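Local coordinates for protein major extracellular endoglucanase (PDB 4TUF) that hydrolyses internal beta-1,4-glucosidic linkages in cellulose, lichenin and cereal beta-glucans, this chain being its family 5 catalytic domain, at residues L107-T112 with G151-N156. Numbering follows the deposited sequence.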
loop_
_atom_site.group_PDB
_atom_site.type_symbol
_atom_site.label_atom_id
_atom_site.label_comp_id
_atom_site.label_asym_id
_atom_site.label_seq_id
_atom_site.Cartn_x
_atom_site.Cartn_y
_atom_site.Cartn_z
ATOM N N LEU A 107 -6.829 -3.202 3.335
ATOM C CA LEU A 107 -5.996 -3.862 2.341
ATOM C C LEU A 107 -4.726 -4.369 3.020
ATOM O O LEU A 107 -3.851 -3.585 3.383
ATOM C CB LEU A 107 -5.653 -2.908 1.183
ATOM C CG LEU A 107 -4.891 -3.480 -0.034
ATOM C CD1 LEU A 107 -5.697 -4.552 -0.763
ATOM C CD2 LEU A 107 -4.483 -2.384 -1.018
ATOM N N LEU A 108 -4.629 -5.681 3.207
ATOM C CA LEU A 108 -3.437 -6.265 3.809
ATOM C C LEU A 108 -2.280 -6.245 2.805
ATOM O O LEU A 108 -2.496 -6.312 1.599
ATOM C CB LEU A 108 -3.730 -7.687 4.308
ATOM C CG LEU A 108 -4.767 -7.715 5.440
ATOM C CD1 LEU A 108 -5.278 -9.108 5.713
ATOM C CD2 LEU A 108 -4.200 -7.115 6.716
ATOM N N ASP A 109 -1.057 -6.144 3.320
ATOM C CA ASP A 109 0.128 -5.905 2.505
ATOM C C ASP A 109 1.308 -6.750 2.996
ATOM O O ASP A 109 1.765 -6.593 4.127
ATOM C CB ASP A 109 0.469 -4.407 2.531
ATOM C CG ASP A 109 1.911 -4.108 2.127
ATOM O OD1 ASP A 109 2.488 -4.851 1.305
ATOM O OD2 ASP A 109 2.467 -3.105 2.627
ATOM N N HIS A 110 1.794 -7.645 2.142
ATOM C CA HIS A 110 2.959 -8.471 2.459
ATOM C C HIS A 110 4.214 -7.640 2.254
ATOM O O HIS A 110 4.754 -7.569 1.144
ATOM C CB HIS A 110 2.997 -9.726 1.587
ATOM C CG HIS A 110 3.997 -10.742 2.038
ATOM N ND1 HIS A 110 5.355 -10.499 2.047
ATOM C CD2 HIS A 110 3.835 -12.005 2.503
ATOM C CE1 HIS A 110 5.988 -11.566 2.503
ATOM N NE2 HIS A 110 5.088 -12.495 2.784
ATOM N N HIS A 111 4.684 -7.016 3.327
ATOM C CA HIS A 111 5.597 -5.889 3.191
ATOM C C HIS A 111 7.059 -6.298 3.152
ATOM O O HIS A 111 7.833 -5.806 2.325
ATOM C CB HIS A 111 5.365 -4.907 4.337
ATOM C CG HIS A 111 5.706 -3.492 3.999
ATOM N ND1 HIS A 111 4.855 -2.675 3.288
ATOM C CD2 HIS A 111 6.801 -2.747 4.281
ATOM C CE1 HIS A 111 5.414 -1.485 3.144
ATOM N NE2 HIS A 111 6.594 -1.503 3.739
ATOM N N THR A 112 7.440 -7.190 4.059
ATOM C CA THR A 112 8.832 -7.609 4.166
ATOM C C THR A 112 8.920 -9.061 4.590
ATOM O O THR A 112 8.132 -9.510 5.419
ATOM C CB THR A 112 9.612 -6.740 5.172
ATOM O OG1 THR A 112 10.851 -7.385 5.500
ATOM C CG2 THR A 112 8.810 -6.548 6.442
ATOM N N GLY A 151 -8.790 -7.286 0.439
ATOM C CA GLY A 151 -7.980 -8.192 -0.352
ATOM C C GLY A 151 -6.522 -8.090 0.040
ATOM O O GLY A 151 -6.212 -7.700 1.159
ATOM N N LEU A 152 -5.625 -8.422 -0.884
ATOM C CA LEU A 152 -4.203 -8.508 -0.571
ATOM C C LEU A 152 -3.320 -7.807 -1.588
ATOM O O LEU A 152 -3.486 -7.975 -2.799
ATOM C CB LEU A 152 -3.772 -9.973 -0.458
ATOM C CG LEU A 152 -3.501 -10.493 0.954
ATOM C CD1 LEU A 152 -3.535 -12.007 1.001
ATOM C CD2 LEU A 152 -2.153 -9.992 1.412
ATOM N N ASP A 153 -2.390 -7.011 -1.072
ATOM C CA ASP A 153 -1.294 -6.448 -1.850
ATOM C C ASP A 153 -0.165 -7.481 -1.821
ATOM O O ASP A 153 0.539 -7.597 -0.814
ATOM C CB ASP A 153 -0.855 -5.100 -1.259
ATOM C CG ASP A 153 0.091 -4.327 -2.168
ATOM O OD1 ASP A 153 0.748 -4.952 -3.026
ATOM O OD2 ASP A 153 0.184 -3.087 -2.010
ATOM N N LEU A 154 -0.004 -8.223 -2.919
ATOM C CA LEU A 154 0.778 -9.466 -2.929
ATOM C C LEU A 154 2.214 -9.350 -2.424
ATOM O O LEU A 154 2.705 -10.247 -1.744
ATOM C CB LEU A 154 0.807 -10.054 -4.337
ATOM C CG LEU A 154 -0.519 -10.515 -4.939
ATOM C CD1 LEU A 154 -0.245 -11.259 -6.228
ATOM C CD2 LEU A 154 -1.316 -11.383 -3.971
ATOM N N LYS A 155 2.885 -8.255 -2.762
ATOM C CA LYS A 155 4.273 -8.043 -2.348
ATOM C C LYS A 155 4.638 -6.569 -2.496
ATOM O O LYS A 155 4.404 -5.956 -3.538
ATOM C CB LYS A 155 5.220 -8.932 -3.168
ATOM C CG LYS A 155 6.603 -8.361 -3.437
ATOM C CD LYS A 155 7.566 -8.719 -2.333
ATOM C CE LYS A 155 8.994 -8.350 -2.705
ATOM N NZ LYS A 155 9.208 -6.892 -2.873
ATOM N N ASN A 156 5.231 -5.996 -1.461
ATOM C CA ASN A 156 5.563 -4.583 -1.473
ATOM C C ASN A 156 6.812 -4.227 -2.255
ATOM O O ASN A 156 7.864 -4.794 -2.035
ATOM C CB ASN A 156 5.709 -4.078 -0.037
ATOM C CG ASN A 156 5.801 -2.573 0.054
ATOM O OD1 ASN A 156 4.843 -1.870 -0.210
ATOM N ND2 ASN A 156 6.954 -2.080 0.441
HETATM O O HOH W 1 9.476 -6.980 0.341
#
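N156 lays its amide against one face of the H111 ring, the two planes 22° apart, near the C-terminal side of two parallel strands. Followed outward, N156 CB sits near D109 OD1 (3.6 Å) and makes a CH-pi contact over the imidazole. With CG anti to the backbone N (chi1 -169°), the side chain then runs alongside H111. N156 CG lies 3.3 Å from H111 CE1, and N156 ND2 3.2 Å from the same atom, offset toward the ring's rim; this is stacking, not a hydrogen bond. N156 OD1 also passes near CE1 but takes its hydrogen bond from R58. At the ring's edge H111 ND1 donates to the syn side of D109 OD2, which helps set the ring's rotation. Along the backbones, D153 N to L108 O (2.8 Å, nearly straight) and H110 N to D153 O (3.2 Å) pair the strands; N156 N to H110 O follows. D153 OD2 lies 4.4 Å from D109 OD1, like charges that R58, salt-bridged to D153, would probably offset. Strands 105-110 and 149-153, joined through helix 129-143, form a beta-alpha-beta unit of the TIM barrel; N156 lies beside E278, the probable nucleophile, and precedes E157, the probable proton donor, in the Asn-Glu pair characteristic of family 5 active sites.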